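PDB 3DX5: 3-dehydroshikimate dehydratase from Bacillus anthracis, which converts 3-dehydroshikimate to 3,4-dihydroxybenzoate with loss of water, a manganese-dependent step in the biosynthesis of the siderophore petrobactin. Local coordinates for residues Thr65-Leu71 with Thr98-Phe104. Sequence-based numbering, arbitrary orientation. Where two conformers were deposited one is given.
Sequences TMISDYL and TNKIRTF. With DHB (3,4-dihydroxybenzoic acid), chain D.
Strands 64-68 and 100-103 are parallel neighbours in the TIM barrel, joined through helix 79-96 as one beta-alpha-beta unit. The axes of their parts 65-68 and 100-103 approach to 4.7 Å at -40°, and Ile-67 pairs with Ile-101 (CA-CA 5.1 Å) and Ser-68 with Arg-102 (CA-CA 4.5 Å). These four residues are extended (Ile-67 phi/psi -107/129°); Asp-69, at -139/-155°, departs from regular beta values just past the strand. Three main-chain hydrogen bonds fix this register: Ile-67 N to Lys-100 O, Arg-102 N to Ile-67 O and Asp-69 N to Arg-102 O, each 3.0 Å. Beyond the strand, Leu-71 N donates to Thr-103 OG1 (2.9 Å), and water 3 joins Leu-71 O, Thr-103 OG1 and Phe-104 O.

Apolar contacts form on both faces. Ile-67 CB meets Ile-101 CD1 at 3.9 Å on the face turned to helix 79-96, where Ile-67 touches Leu-89; on the barrel interior, selenomethionine Met-66 sets SE 3.7 Å from Arg-102 CB. At the C-terminal ends the Tyr-70 and Phe-104 rings meet rim to rim, CE1 to CE2 3.5 Å.

The polar centre is Arg-102, whose t, m, m side chain folds back so that NE (3.1 Å) and NH1 (3.2 Å) both donate to Asp-69 O. In this conformation NH2 lies 2.8 Å from DHB O2, to which it donates, with a weak NH1 bond to O2 of 2.9 Å; Glu-142, a manganese ligand, forms a salt bridge with NH2. The Tyr-70 hydroxyl donates to DHB O1 (OH to O1 2.5 Å).

A neutral carbonyl and an anionic glutamate thus hold the guanidinium in place, and with the Tyr-70 hydroxyl it reads the product's carboxylate, the group 3-dehydroshikimate also carries.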
loop_
_atom_site.group_PDB
_atom_site.type_symbol
_atom_site.label_atom_id
_atom_site.label_comp_id
_atom_site.label_asym_id
_atom_site.label_seq_id
_atom_site.Cartn_x
_atom_site.Cartn_y
_atom_site.Cartn_z
ATOM N N THR A 65 -0.960 15.552 -14.126
ATOM C CA THR A 65 -1.967 16.560 -13.732
ATOM C C THR A 65 -1.698 17.163 -12.345
ATOM O O THR A 65 -2.113 18.306 -12.046
ATOM C CB THR A 65 -3.446 15.996 -13.768
ATOM O OG1 THR A 65 -3.668 15.101 -12.661
ATOM C CG2 THR A 65 -3.717 15.225 -15.040
HETATM N N MSE A 66 -1.012 16.390 -11.506
HETATM C CA MSE A 66 -0.905 16.679 -10.085
HETATM C C MSE A 66 -0.062 15.586 -9.461
HETATM O O MSE A 66 -0.070 14.440 -9.937
HETATM C CB MSE A 66 -2.308 16.668 -9.452
HETATM C CG MSE A 66 -2.359 16.963 -7.928
HETATM SE SE MSE A 66 -4.191 17.527 -7.393
HETATM C CE MSE A 66 -5.134 15.834 -7.674
ATOM N N ILE A 67 0.647 15.927 -8.391
ATOM C CA ILE A 67 1.240 14.912 -7.536
ATOM C C ILE A 67 0.427 14.863 -6.249
ATOM O O ILE A 67 0.212 15.911 -5.603
ATOM C CB ILE A 67 2.707 15.244 -7.238
ATOM C CG1 ILE A 67 3.499 15.126 -8.567
ATOM C CG2 ILE A 67 3.237 14.304 -6.174
ATOM C CD1 ILE A 67 4.842 15.806 -8.533
ATOM N N SER A 68 -0.004 13.666 -5.861
ATOM C CA SER A 68 -0.910 13.539 -4.732
ATOM C C SER A 68 -0.235 12.896 -3.525
ATOM O O SER A 68 0.220 11.749 -3.573
ATOM C CB SER A 68 -2.184 12.810 -5.163
ATOM O OG SER A 68 -2.707 13.468 -6.305
ATOM N N ASP A 69 -0.145 13.663 -2.446
ATOM C CA ASP A 69 0.641 13.250 -1.317
ATOM C C ASP A 69 -0.091 13.574 -0.024
ATOM O O ASP A 69 -1.323 13.642 -0.022
ATOM C CB ASP A 69 2.039 13.881 -1.405
ATOM C CG ASP A 69 3.126 12.966 -0.803
ATOM O OD1 ASP A 69 4.135 12.701 -1.498
ATOM O OD2 ASP A 69 2.974 12.512 0.368
ATOM N N TYR A 70 0.655 13.744 1.065
ATOM C CA TYR A 70 0.108 13.832 2.424
ATOM C C TYR A 70 1.096 14.704 3.163
ATOM O O TYR A 70 2.253 14.328 3.309
ATOM C CB TYR A 70 0.057 12.419 3.099
ATOM C CG TYR A 70 -0.554 11.334 2.201
ATOM C CD1 TYR A 70 -1.936 11.055 2.242
ATOM C CD2 TYR A 70 0.246 10.612 1.275
ATOM C CE1 TYR A 70 -2.506 10.085 1.385
ATOM C CE2 TYR A 70 -0.323 9.687 0.409
ATOM C CZ TYR A 70 -1.692 9.421 0.473
ATOM O OH TYR A 70 -2.251 8.471 -0.377
ATOM N N LEU A 71 0.689 15.885 3.589
ATOM C CA LEU A 71 1.613 16.723 4.356
ATOM C C LEU A 71 1.160 16.778 5.805
ATOM O O LEU A 71 0.040 17.138 6.085
ATOM C CB LEU A 71 1.709 18.121 3.759
ATOM C CG LEU A 71 2.182 18.144 2.305
ATOM C CD1 LEU A 71 1.967 19.545 1.694
ATOM C CD2 LEU A 71 3.676 17.690 2.242
ATOM N N THR A 98 4.270 19.658 -13.372
ATOM C CA THR A 98 2.930 19.882 -12.857
ATOM C C THR A 98 3.029 21.060 -11.882
ATOM O O THR A 98 4.077 21.280 -11.283
ATOM C CB THR A 98 2.315 18.578 -12.198
ATOM O OG1 THR A 98 1.027 18.874 -11.683
ATOM C CG2 THR A 98 3.142 18.054 -11.018
ATOM N N ASN A 99 1.957 21.828 -11.749
ATOM C CA ASN A 99 1.935 22.915 -10.783
ATOM C C ASN A 99 0.974 22.645 -9.618
ATOM O O ASN A 99 0.558 23.604 -8.939
ATOM C CB ASN A 99 1.576 24.243 -11.483
ATOM C CG ASN A 99 0.129 24.269 -11.999
ATOM O OD1 ASN A 99 -0.555 23.228 -12.087
ATOM N ND2 ASN A 99 -0.356 25.463 -12.304
ATOM N N LYS A 100 0.603 21.378 -9.367
ATOM C CA LYS A 100 -0.350 21.089 -8.283
ATOM C C LYS A 100 0.100 19.948 -7.374
ATOM O O LYS A 100 0.638 18.925 -7.860
ATOM C CB LYS A 100 -1.737 20.710 -8.862
ATOM C CG LYS A 100 -2.328 21.726 -9.815
ATOM C CD LYS A 100 -3.663 21.243 -10.419
ATOM C CE LYS A 100 -4.175 22.233 -11.478
ATOM N NZ LYS A 100 -3.219 22.442 -12.617
ATOM N N ILE A 101 -0.120 20.132 -6.064
ATOM C CA ILE A 101 0.134 19.156 -5.013
ATOM C C ILE A 101 -1.148 18.943 -4.183
ATOM O O ILE A 101 -1.696 19.894 -3.599
ATOM C CB ILE A 101 1.236 19.629 -4.020
ATOM C CG1 ILE A 101 2.563 19.909 -4.738
ATOM C CG2 ILE A 101 1.434 18.600 -2.891
ATOM C CD1 ILE A 101 3.111 18.735 -5.635
ATOM N N ARG A 102 -1.596 17.697 -4.093
ATOM C CA ARG A 102 -2.781 17.380 -3.323
ATOM C C ARG A 102 -2.368 17.036 -1.887
ATOM O O ARG A 102 -1.437 16.258 -1.657
ATOM C CB ARG A 102 -3.492 16.175 -3.982
ATOM C CG ARG A 102 -4.849 15.720 -3.357
ATOM C CD ARG A 102 -4.774 15.038 -1.940
ATOM N NE ARG A 102 -3.834 13.919 -1.757
ATOM C CZ ARG A 102 -4.119 12.652 -2.042
ATOM N NH1 ARG A 102 -3.204 11.697 -1.818
ATOM N NH2 ARG A 102 -5.322 12.345 -2.558
ATOM N N THR A 103 -3.061 17.613 -0.919
ATOM C CA THR A 103 -2.880 17.210 0.472
ATOM C C THR A 103 -4.219 17.196 1.187
ATOM O O THR A 103 -5.246 17.564 0.598
ATOM C CB THR A 103 -1.814 18.074 1.216
ATOM O OG1 THR A 103 -1.505 17.462 2.472
ATOM C CG2 THR A 103 -2.311 19.517 1.494
ATOM N N PHE A 104 -4.216 16.709 2.420
ATOM C CA PHE A 104 -5.421 16.625 3.255
ATOM C C PHE A 104 -5.299 17.628 4.377
ATOM O O PHE A 104 -4.186 17.915 4.827
ATOM C CB PHE A 104 -5.591 15.208 3.821
ATOM C CG PHE A 104 -5.894 14.189 2.754
ATOM C CD1 PHE A 104 -7.159 14.123 2.177
ATOM C CD2 PHE A 104 -4.902 13.334 2.287
ATOM C CE1 PHE A 104 -7.438 13.218 1.168
ATOM C CE2 PHE A 104 -5.189 12.401 1.286
ATOM C CZ PHE A 104 -6.438 12.354 0.728
HETATM C C1 DHB D . -7.109 8.477 -0.623
HETATM C C2 DHB D . -8.027 9.226 -1.352
HETATM C C3 DHB D . -9.399 8.998 -1.210
HETATM O O3 DHB D . -10.364 9.697 -1.889
HETATM C C4 DHB D . -9.841 7.978 -0.256
HETATM O O4 DHB D . -11.175 7.792 -0.139
HETATM C C5 DHB D . -8.915 7.256 0.490
HETATM C C6 DHB D . -7.546 7.515 0.291
HETATM C C DHB D . -5.624 8.738 -0.820
HETATM O O1 DHB D . -4.741 8.152 -0.186
HETATM O O2 DHB D . -5.234 9.622 -1.735
HETATM O O HOH W 1 -3.797 19.700 -13.723
HETATM O O HOH W 2 -0.292 20.594 -13.751
HETATM O O HOH W 3 -1.663 19.013 4.917
HETATM O O HOH W 4 -2.194 15.175 4.604
#